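Local coordinates for cell cycle regulatory protein GcrA (Caulobacter crescentus, PDB 5YIU) that activates transcription as a cell cycle regulator, this chain being its N-terminal DNA-binding domain, at residues M5-R11 / L32-T36. Residues are numbered along the deposited sequence; the frame is centred on the assembly and turned at random. Where two conformers were deposited one is given.
Sequences MSWTDER and LGGVT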
ATOM      1  N   MET A   5       9.267  -0.422   4.739  1.00  9.58           N
ATOM      2  CA  MET A   5       8.276  -0.654   5.792  0.53  9.36           C
ATOM      3  C   MET A   5       7.677  -2.046   5.675  1.00  9.25           C
ATOM      4  O   MET A   5       7.396  -2.513   4.579  1.00 11.07           O
ATOM      5  CB  MET A   5       7.135   0.363   5.709  0.53 11.36           C
ATOM      6  CG  MET A   5       7.521   1.800   5.969  0.53 10.27           C
ATOM      7  SD  MET A   5       8.087   2.086   7.652  0.53 12.58           S
ATOM      8  CE  MET A   5       8.112   3.884   7.678  0.53  8.42           C
ATOM      9  N   SER A   6       7.468  -2.711   6.802  1.00  9.20           N
ATOM     10  CA  SER A   6       6.767  -3.988   6.827  0.57  7.08           C
ATOM     11  C   SER A   6       5.303  -3.798   6.468  1.00  8.11           C
ATOM     12  O   SER A   6       4.703  -2.778   6.833  1.00  8.14           O
ATOM     13  CB  SER A   6       6.835  -4.594   8.227  0.57  9.90           C
ATOM     14  OG  SER A   6       8.153  -4.988   8.550  0.57 11.76           O
ATOM     15  N   TRP A   7       4.727  -4.772   5.778  1.00  7.74           N
ATOM     16  CA  TRP A   7       3.301  -4.773   5.511  1.00  8.42           C
ATOM     17  C   TRP A   7       2.599  -5.360   6.722  1.00  9.89           C
ATOM     18  O   TRP A   7       2.228  -6.531   6.744  1.00 10.51           O
ATOM     19  CB  TRP A   7       2.998  -5.584   4.256  1.00  6.28           C
ATOM     20  CG  TRP A   7       3.421  -4.862   3.013  1.00  6.81           C
ATOM     21  CD1 TRP A   7       4.479  -5.167   2.201  1.00  8.61           C
ATOM     22  CD2 TRP A   7       2.814  -3.688   2.456  1.00  7.90           C
ATOM     23  NE1 TRP A   7       4.566  -4.260   1.174  1.00  9.13           N
ATOM     24  CE2 TRP A   7       3.550  -3.346   1.303  1.00  8.17           C
ATOM     25  CE3 TRP A   7       1.711  -2.898   2.817  1.00  7.92           C
ATOM     26  CZ2 TRP A   7       3.224  -2.245   0.516  1.00 11.80           C
ATOM     27  CZ3 TRP A   7       1.395  -1.808   2.029  1.00 10.81           C
ATOM     28  CH2 TRP A   7       2.148  -1.494   0.895  1.00 11.00           C
ATOM     29  N   THR A   8       2.451  -4.529   7.746  1.00  7.55           N
ATOM     30  CA  THR A   8       1.738  -4.906   8.960  1.00 10.01           C
ATOM     31  C   THR A   8       0.266  -5.141   8.654  1.00  9.99           C
ATOM     32  O   THR A   8      -0.235  -4.709   7.622  1.00  9.38           O
ATOM     33  CB  THR A   8       1.824  -3.782   9.989  1.00 11.48           C
ATOM     34  OG1 THR A   8       1.237  -2.597   9.429  1.00 11.95           O
ATOM     35  CG2 THR A   8       3.289  -3.512  10.380  1.00 11.22           C
ATOM     36  N   ASP A   9      -0.436  -5.813   9.555  1.00 12.10           N
ATOM     37  CA  ASP A   9      -1.861  -6.041   9.371  1.00 11.36           C
ATOM     38  C   ASP A   9      -2.598  -4.727   9.157  1.00 10.43           C
ATOM     39  O   ASP A   9      -3.503  -4.652   8.327  1.00 11.23           O
ATOM     40  CB  ASP A   9      -2.460  -6.782  10.563  1.00 12.23           C
ATOM     41  CG  ASP A   9      -2.012  -8.222  10.639  1.00 19.99           C
ATOM     42  OD1 ASP A   9      -1.355  -8.705   9.689  1.00 21.77           O
ATOM     43  OD2 ASP A   9      -2.321  -8.880  11.655  1.00 24.53           O
ATOM     44  N   GLU A  10      -2.212  -3.685   9.884  1.00 11.25           N
ATOM     45  CA  GLU A  10      -2.886  -2.405   9.729  1.00 12.32           C
ATOM     46  C   GLU A  10      -2.625  -1.779   8.361  1.00 10.83           C
ATOM     47  O   GLU A  10      -3.520  -1.219   7.741  1.00 11.08           O
ATOM     48  CB  GLU A  10      -2.502  -1.426  10.846  1.00 15.33           C
ATOM     49  CG  GLU A  10      -3.329  -0.145  10.815  1.00 26.67           C
ATOM     50  CD  GLU A  10      -2.870   0.891  11.819  1.00 41.82           C
ATOM     51  OE1 GLU A  10      -1.984   0.579  12.642  1.00 52.43           O
ATOM     52  OE2 GLU A  10      -3.399   2.022  11.782  1.00 61.90           O
ATOM     53  N   ARG A  11      -1.388  -1.858   7.890  1.00  9.89           N
ATOM     54  CA  ARG A  11      -1.056  -1.254   6.611  1.00  9.44           C
ATOM     55  C   ARG A  11      -1.748  -1.989   5.467  1.00  8.60           C
ATOM     56  O   ARG A  11      -2.231  -1.368   4.525  1.00  8.63           O
ATOM     57  CB  ARG A  11       0.459  -1.192   6.426  1.00  8.16           C
ATOM     58  CG  ARG A  11       1.093  -0.130   7.323  1.00  9.72           C
ATOM     59  CD  ARG A  11       2.604  -0.194   7.333  1.00 15.03           C
ATOM     60  NE  ARG A  11       3.165   0.304   6.091  1.00 13.98           N
ATOM     61  CZ  ARG A  11       3.438   1.583   5.849  1.00 17.74           C
ATOM     62  NH1 ARG A  11       3.946   1.946   4.682  1.00 12.98           N
ATOM     63  NH2 ARG A  11       3.201   2.501   6.769  1.00 23.86           N
ATOM     64  N   LEU A  32      -0.185   5.968   3.500  1.00 11.18           N
ATOM     65  CA  LEU A  32       0.547   4.986   4.291  1.00 11.80           C
ATOM     66  C   LEU A  32       1.850   5.565   4.823  1.00 11.95           C
ATOM     67  O   LEU A  32       2.209   5.356   5.982  1.00 14.26           O
ATOM     68  CB  LEU A  32       0.861   3.760   3.436  1.00 10.40           C
ATOM     69  CG  LEU A  32      -0.298   2.843   3.053  1.00  8.96           C
ATOM     70  CD1 LEU A  32       0.181   1.849   2.013  1.00  9.89           C
ATOM     71  CD2 LEU A  32      -0.827   2.122   4.291  1.00 13.52           C
ATOM     72  N   GLY A  33       2.557   6.286   3.962  1.00 11.49           N
ATOM     73  CA  GLY A  33       3.834   6.873   4.325  1.00 12.88           C
ATOM     74  C   GLY A  33       4.985   5.894   4.195  1.00  9.13           C
ATOM     75  O   GLY A  33       4.817   4.695   4.429  1.00 11.94           O
ATOM     76  N   GLY A  34       6.157   6.405   3.820  1.00 11.25           N
ATOM     77  CA  GLY A  34       7.363   5.598   3.758  1.00 13.02           C
ATOM     78  C   GLY A  34       7.365   4.469   2.738  1.00 12.48           C
ATOM     79  O   GLY A  34       8.130   3.522   2.862  1.00 12.30           O
ATOM     80  N   VAL A  35       6.507   4.562   1.731  1.00 11.41           N
ATOM     81  CA  VAL A  35       6.426   3.537   0.695  1.00 13.50           C
ATOM     82  C   VAL A  35       6.089   4.240  -0.617  1.00  9.79           C
ATOM     83  O   VAL A  35       5.442   5.291  -0.612  1.00 12.12           O
ATOM     84  CB  VAL A  35       5.357   2.456   1.065  1.00 10.95           C
ATOM     85  CG1 VAL A  35       3.955   3.063   1.130  1.00 10.81           C
ATOM     86  CG2 VAL A  35       5.383   1.277   0.106  1.00 10.24           C
ATOM     87  N   THR A  36       6.557   3.696  -1.736  1.00 10.61           N
ATOM     88  CA  THR A  36       6.315   4.328  -3.028  1.00 10.60           C
ATOM     89  C   THR A  36       5.076   3.807  -3.730  1.00  9.40           C
ATOM     90  O   THR A  36       4.526   2.760  -3.390  1.00  8.70           O
ATOM     91  CB  THR A  36       7.474   4.090  -4.000  1.00  9.16           C
ATOM     92  OG1 THR A  36       7.594   2.687  -4.242  1.00 12.34           O
ATOM     93  CG2 THR A  36       8.781   4.648  -3.449  1.00 11.88           C
TER
HETATM   94  O   HOH W   1       8.482   0.895   2.278  1.00 13.81           O
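The Arg-11 guanidinium lies between Leu-32 CB over one face and, in the conformer given, Met-5 CB on the opposite face, the latter 3.5 Å from the plane but offset toward the rim. At its edge, Gly-33 O and Val-35 CB lie in the guanidinium plane. The second flat group, the Trp-7 indole, meets Leu-32 at its own edge, with Trp-7 CZ3 3.9 Å from Leu-32 CD1; the two side chains cross at about a right angle. Val-35 CG2 approaches the indole obliquely, 4.2 Å from Trp-7 CZ2.

A bend in the Arg-11 chain at chi3 (73°) turns both terminal nitrogens to the end of helix 25-32. Arg-11 NH1 donates to Gly-33 O at 2.9 Å, nearly straight (168°). The bond from Arg-11 NH2 to Leu-32 O, 3.1 Å, is more bent (136°), its donor standing well above the carbonyl plane. A water links Met-5 N to Gly-34 O, its oxygen 2.7 Å from Gly-34 O.

Were Arg-11 an alanine, the Gly-33 and Leu-32 carbonyls would probably lose both donors, and a gap would be likely to open beside Leu-32 CB. Residues 33-36 form the turn between helices 25-32 and 37-47, consistent with a helix-turn-helix, and Trp-7 also packs on Lys-43 and Arg-46 of the latter helix. The chemistry thus implies that a cation at a helix C-terminus, probably favoured by the helix dipole, ties the start of helix 9-21 to this turn.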